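Local coordinates for protein fusion DH (Streptomyces sp. MJ635-86F5, PDB 6K97) that probably catalyses dehydration of a polyketide intermediate in cremimycin biosynthesis, as an engineered fusion of the parts of a split dehydratase domain with a double hot dog fold, at residues 97-102 against 142-147; 274-279 against 322-327. One frame throughout, in Å; residues are numbered along the deposited sequence.

Contact 1: 97-102 against 142-147; sequences LVLHTP and EHADGS
Strand 97-99 runs antiparallel to strand 142-147, their axes 164° apart. Val98 and Asp145 form the hydrogen-bonded pair, each giving its N-H to the other's carbonyl, with Val98 N to Asp145 O at 2.9 Å. Leu97-Gly146 and Leu99-Ala144 are the non-hydrogen-bonded pairs on either side. Past the strand end, His100 N still reaches His143 O at 2.8 Å.

Gly146 has no side chain, so its backbone lies close against Leu97. Leu99 CD2 lies against Ala144 CB at 3.9 Å, and Leu97 CD1 meets the same methyl at 4.1 Å.

Two histidines make the hydrogen bonds that involve side chains. His100 is exposed, with CG anti to its carbonyl carbon. This turns the ring along the strand so that NE2 gives a nearly straight bond (171°) to Asp145 OD1 at 3.0 Å. The acceptor lies in the ring plane, but the ring meets the carboxylate from above, their planes 88° apart. Glu142 OE2 sits 3.5 Å from His100 CD2 and 2.8 Å from Asp145 OD2. Two carboxylates so close may favour a positive charge on His100, or a raised pKa on one acid.

His143 is buried, and its CG is anti to the carbonyl carbon, which carries the ring to the 101-102 loop. ND1 donates to Thr101 O at 2.7 Å, in the ring plane but above the carbonyl plane. Its NE2 is hydrogen-bonded to Ser132 OG. Held at both nitrogens, the ring has its rotation fixed and ties the loop to the strand.

The contact lies in the N-terminal part of the fusion. On one side, strand 141-149 pairs with strand 126-134, where His143 and Ala144 both face Ile130 in a classic beta bulge. On the other, strand 93-99 borders strand 273-284.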
loop_
_atom_site.group_PDB
_atom_site.type_symbol
_atom_site.label_atom_id
_atom_site.label_comp_id
_atom_site.label_asym_id
_atom_site.label_seq_id
_atom_site.Cartn_x
_atom_site.Cartn_y
_atom_site.Cartn_z
ATOM N N LEU A 97 -7.090 17.214 12.519
ATOM C CA LEU A 97 -5.729 16.791 12.221
ATOM C C LEU A 97 -4.779 17.355 13.235
ATOM O O LEU A 97 -4.792 18.566 13.477
ATOM C CB LEU A 97 -5.270 17.268 10.838
ATOM C CG LEU A 97 -3.939 16.633 10.329
ATOM C CD1 LEU A 97 -4.129 15.154 9.911
ATOM C CD2 LEU A 97 -3.349 17.434 9.165
ATOM N N VAL A 98 -3.900 16.491 13.758
ATOM C CA VAL A 98 -2.920 16.878 14.744
ATOM C C VAL A 98 -1.533 16.446 14.297
ATOM O O VAL A 98 -1.322 15.292 13.908
ATOM C CB VAL A 98 -3.234 16.174 16.073
ATOM C CG1 VAL A 98 -2.249 16.555 17.146
ATOM C CG2 VAL A 98 -4.652 16.482 16.533
ATOM N N LEU A 99 -0.576 17.362 14.383
ATOM C CA LEU A 99 0.817 17.137 14.011
ATOM C C LEU A 99 1.668 16.771 15.218
ATOM O O LEU A 99 1.475 17.300 16.285
ATOM C CB LEU A 99 1.353 18.423 13.427
ATOM C CG LEU A 99 0.414 19.066 12.408
ATOM C CD1 LEU A 99 1.039 20.351 11.882
ATOM C CD2 LEU A 99 0.118 18.131 11.262
ATOM N N HIS A 100 2.581 15.842 15.056
ATOM C CA HIS A 100 3.387 15.314 16.128
ATOM C C HIS A 100 4.863 15.566 15.758
ATOM O O HIS A 100 5.236 16.685 15.518
ATOM C CB HIS A 100 3.133 13.793 16.255
ATOM C CG HIS A 100 1.695 13.435 16.456
ATOM N ND1 HIS A 100 1.009 13.726 17.615
ATOM C CD2 HIS A 100 0.807 12.825 15.642
ATOM C CE1 HIS A 100 -0.241 13.326 17.502
ATOM N NE2 HIS A 100 -0.391 12.788 16.309
ATOM N N THR A 101 5.672 14.514 15.588
ATOM C CA THR A 101 7.077 14.688 15.251
ATOM C C THR A 101 7.276 15.299 13.846
ATOM O O THR A 101 6.628 14.918 12.891
ATOM C CB THR A 101 7.790 13.317 15.362
ATOM O OG1 THR A 101 7.503 12.750 16.658
ATOM C CG2 THR A 101 9.341 13.447 15.236
ATOM N N PRO A 102 8.175 16.270 13.722
ATOM C CA PRO A 102 8.339 16.802 12.394
ATOM C C PRO A 102 9.072 15.857 11.482
ATOM O O PRO A 102 9.643 14.871 11.946
ATOM C CB PRO A 102 9.164 18.102 12.617
ATOM C CG PRO A 102 9.616 18.089 14.021
ATOM C CD PRO A 102 8.713 17.163 14.760
ATOM N N GLU A 142 5.545 8.718 12.987
ATOM C CA GLU A 142 4.230 9.296 12.781
ATOM C C GLU A 142 4.320 10.829 12.880
ATOM O O GLU A 142 4.785 11.341 13.886
ATOM C CB GLU A 142 3.228 8.748 13.807
ATOM C CG GLU A 142 1.807 9.271 13.539
ATOM C CD GLU A 142 0.700 8.648 14.413
ATOM O OE1 GLU A 142 0.372 7.457 14.217
ATOM O OE2 GLU A 142 0.142 9.374 15.278
ATOM N N HIS A 143 3.939 11.530 11.805
ATOM C CA HIS A 143 3.948 12.981 11.779
ATOM C C HIS A 143 2.557 13.586 11.996
ATOM O O HIS A 143 2.415 14.685 12.505
ATOM C CB HIS A 143 4.502 13.467 10.430
ATOM C CG HIS A 143 5.839 12.890 10.085
ATOM N ND1 HIS A 143 6.951 13.091 10.866
ATOM C CD2 HIS A 143 6.228 12.064 9.076
ATOM C CE1 HIS A 143 7.974 12.432 10.342
ATOM N NE2 HIS A 143 7.556 11.790 9.260
ATOM N N ALA A 144 1.511 12.862 11.615
ATOM C CA ALA A 144 0.168 13.388 11.792
ATOM C C ALA A 144 -0.834 12.313 11.860
ATOM O O ALA A 144 -0.655 11.224 11.283
ATOM C CB ALA A 144 -0.190 14.324 10.659
ATOM N N ASP A 145 -1.913 12.596 12.579
ATOM C CA ASP A 145 -3.102 11.751 12.465
ATOM C C ASP A 145 -4.379 12.533 12.711
ATOM O O ASP A 145 -4.349 13.697 13.152
ATOM C CB ASP A 145 -2.981 10.512 13.355
ATOM C CG ASP A 145 -2.863 10.811 14.772
ATOM O OD1 ASP A 145 -3.029 11.967 15.194
ATOM O OD2 ASP A 145 -2.588 9.855 15.487
ATOM N N GLY A 146 -5.488 11.925 12.399
ATOM C CA GLY A 146 -6.760 12.640 12.464
ATOM C C GLY A 146 -7.828 11.829 11.774
ATOM O O GLY A 146 -7.793 10.607 11.759
ATOM N N SER A 147 -8.829 12.522 11.288
ATOM C CA SER A 147 -9.940 11.863 10.637
ATOM C C SER A 147 -10.516 12.728 9.534
ATOM O O SER A 147 -10.388 13.965 9.557
ATOM C CB SER A 147 -11.039 11.528 11.629
ATOM O OG SER A 147 -11.215 12.614 12.484
#

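Contact 2: 274-279 against 322-327; sequences FLPFAL and VALRPV
Segments 274-279 and 322-327 are antiparallel strands in the part of the fusion predicted to be the C-terminal hot dog. Leu275 and Arg325 make a hydrogen-bonded pair through both backbone bonds. Then a classic beta bulge shifts the register: Phe277 and Ala278 both face Ala323. Phe277 N binds Ala323 O, and Ala323 N binds Ala278 O at 2.8 Å.

Arg325 crosses the bulge residue Phe277. Its CB lies 3.6 Å from Phe277 CD1. With CG in the crowded position between backbone N and carbonyl carbon (chi1 65°), the chain is laid along the near part of the ring, and CG comes to 3.5 Å from Phe277 CD1. CD moves on to Phe277 CG, also at 3.5 Å. A bend at chi3 (-49°) then lifts the tip off the ring. CZ ends above the face, 5.5 Å from the Phe277 ring centroid, its guanidinium tilted 55° to the ring, so any cation-pi attraction is weak. The aliphatic stem does most of the packing. Ala278 CB covers the other face of this ring near its rim.

At the far end, the Phe274 ring lies obliquely against Pro326, whose CA stands over one face near the rim. On the sheet face that carries Leu275 and Arg325, Leu275 CD1 meets Val327 CG2 at 3.9 Å, the two side chains crossing at about a right angle. Leu279 CD2 and Val322 CG2 touch at 4.0 Å, their side chains pointing the same way.

Helix 252-266 packs against this pair of strands through Leu259 on Pro276 and Leu263 on Leu324. Strand 315-327 continues the pairing to strand 303-309, and strand 273-284 borders strand 93-99.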
loop_
_atom_site.group_PDB
_atom_site.type_symbol
_atom_site.label_atom_id
_atom_site.label_comp_id
_atom_site.label_asym_id
_atom_site.label_seq_id
_atom_site.Cartn_x
_atom_site.Cartn_y
_atom_site.Cartn_z
ATOM N N PHE A 274 6.207 29.453 17.623
ATOM C CA PHE A 274 4.834 28.990 17.664
ATOM C C PHE A 274 4.555 28.433 16.314
ATOM O O PHE A 274 4.759 29.116 15.321
ATOM C CB PHE A 274 3.894 30.147 17.955
ATOM C CG PHE A 274 3.746 30.457 19.436
ATOM C CD1 PHE A 274 4.600 31.351 20.068
ATOM C CD2 PHE A 274 2.734 29.852 20.194
ATOM C CE1 PHE A 274 4.460 31.657 21.417
ATOM C CE2 PHE A 274 2.591 30.142 21.557
ATOM C CZ PHE A 274 3.469 31.045 22.172
ATOM N N LEU A 275 4.156 27.174 16.270
ATOM C CA LEU A 275 3.809 26.474 15.031
ATOM C C LEU A 275 2.416 25.851 15.121
ATOM O O LEU A 275 1.928 25.577 16.227
ATOM C CB LEU A 275 4.786 25.322 14.795
ATOM C CG LEU A 275 6.249 25.667 14.539
ATOM C CD1 LEU A 275 7.076 24.389 14.385
ATOM C CD2 LEU A 275 6.385 26.572 13.318
ATOM N N PRO A 276 1.800 25.572 13.959
ATOM C CA PRO A 276 0.545 24.852 13.948
ATOM C C PRO A 276 0.731 23.475 14.484
ATOM O O PRO A 276 1.741 22.864 14.199
ATOM C CB PRO A 276 0.165 24.798 12.460
ATOM C CG PRO A 276 0.812 26.021 11.870
ATOM C CD PRO A 276 2.127 26.132 12.627
ATOM N N PHE A 277 -0.203 23.007 15.308
ATOM C CA PHE A 277 -0.200 21.591 15.735
ATOM C C PHE A 277 -1.563 20.938 15.563
ATOM O O PHE A 277 -1.633 19.763 15.698
ATOM C CB PHE A 277 0.265 21.363 17.161
ATOM C CG PHE A 277 -0.743 21.705 18.218
ATOM C CD1 PHE A 277 -0.898 23.034 18.664
ATOM C CD2 PHE A 277 -1.500 20.725 18.844
ATOM C CE1 PHE A 277 -1.796 23.347 19.672
ATOM C CE2 PHE A 277 -2.396 21.055 19.887
ATOM C CZ PHE A 277 -2.568 22.349 20.263
ATOM N N ALA A 278 -2.647 21.698 15.419
ATOM C CA ALA A 278 -3.980 21.064 15.337
ATOM C C ALA A 278 -4.880 21.901 14.452
ATOM O O ALA A 278 -4.848 23.122 14.504
ATOM C CB ALA A 278 -4.616 20.861 16.701
ATOM N N LEU A 279 -5.613 21.234 13.582
ATOM C CA LEU A 279 -6.523 21.889 12.666
ATOM C C LEU A 279 -7.843 21.168 12.814
ATOM O O LEU A 279 -7.847 19.994 13.059
ATOM C CB LEU A 279 -6.004 21.777 11.224
ATOM C CG LEU A 279 -4.808 22.649 10.899
ATOM C CD1 LEU A 279 -3.527 21.856 10.971
ATOM C CD2 LEU A 279 -4.923 23.279 9.518
ATOM N N VAL A 322 -7.383 26.678 13.471
ATOM C CA VAL A 322 -5.962 26.309 13.444
ATOM C C VAL A 322 -5.357 26.730 14.748
ATOM O O VAL A 322 -5.376 27.934 15.037
ATOM C CB VAL A 322 -5.148 27.042 12.394
ATOM C CG1 VAL A 322 -3.706 26.509 12.412
ATOM C CG2 VAL A 322 -5.750 26.863 11.039
ATOM N N ALA A 323 -4.811 25.765 15.509
ATOM C CA ALA A 323 -4.263 26.027 16.845
ATOM C C ALA A 323 -2.729 26.019 16.779
ATOM O O ALA A 323 -2.142 25.117 16.185
ATOM C CB ALA A 323 -4.725 24.963 17.818
ATOM N N LEU A 324 -2.084 27.023 17.373
ATOM C CA LEU A 324 -0.598 27.071 17.412
ATOM C C LEU A 324 -0.065 26.772 18.793
ATOM O O LEU A 324 -0.749 26.972 19.774
ATOM C CB LEU A 324 -0.051 28.419 16.931
ATOM C CG LEU A 324 -0.051 28.687 15.410
ATOM C CD1 LEU A 324 -1.479 28.828 14.948
ATOM C CD2 LEU A 324 0.702 29.974 15.058
ATOM N N ARG A 325 1.169 26.313 18.871
ATOM C CA ARG A 325 1.797 26.046 20.186
ATOM C C ARG A 325 3.291 26.390 20.175
ATOM O O ARG A 325 3.874 26.457 19.129
ATOM C CB ARG A 325 1.616 24.585 20.634
ATOM C CG ARG A 325 2.340 23.637 19.710
ATOM C CD ARG A 325 2.239 22.149 20.010
ATOM N NE ARG A 325 2.516 21.857 21.405
ATOM C CZ ARG A 325 2.939 20.690 21.875
ATOM N NH1 ARG A 325 3.195 19.651 21.075
ATOM N NH2 ARG A 325 3.130 20.566 23.194
ATOM N N PRO A 326 3.890 26.546 21.353
ATOM C CA PRO A 326 5.309 26.880 21.478
ATOM C C PRO A 326 6.134 25.687 21.137
ATOM O O PRO A 326 5.811 24.608 21.554
ATOM C CB PRO A 326 5.496 27.181 22.983
ATOM C CG PRO A 326 4.136 27.257 23.597
ATOM C CD PRO A 326 3.241 26.443 22.691
ATOM N N VAL A 327 7.182 25.874 20.373
ATOM C CA VAL A 327 8.103 24.800 20.052
ATOM C C VAL A 327 9.508 25.241 20.402
ATOM O O VAL A 327 9.876 26.391 20.159
ATOM C CB VAL A 327 8.036 24.483 18.574
ATOM C CG1 VAL A 327 9.125 23.478 18.184
ATOM C CG2 VAL A 327 6.664 23.909 18.267
#

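The two contacts come in series along the chain: contact 1 closes before contact 2 opens. Their centres are about 12 Å apart. Across the strands the order is 141-149, 93-99, 273-284, 315-327, all antiparallel, so the inner strand of each contact neighbours that of the other. Leu97 O and Leu279 N, and Leu99 N and Phe277 O, are probably hydrogen-bonded, at 2.8 Å and 2.9 Å. Leu99 CD1 also packs on Pro276 O. Contact 1 belongs to the N-terminal part and contact 2 to the predicted C-terminal hot dog. Their meeting is the seam of the double hot dog in this engineered fusion, where strands 93-99 and 273-284 pair antiparallel across the two parts.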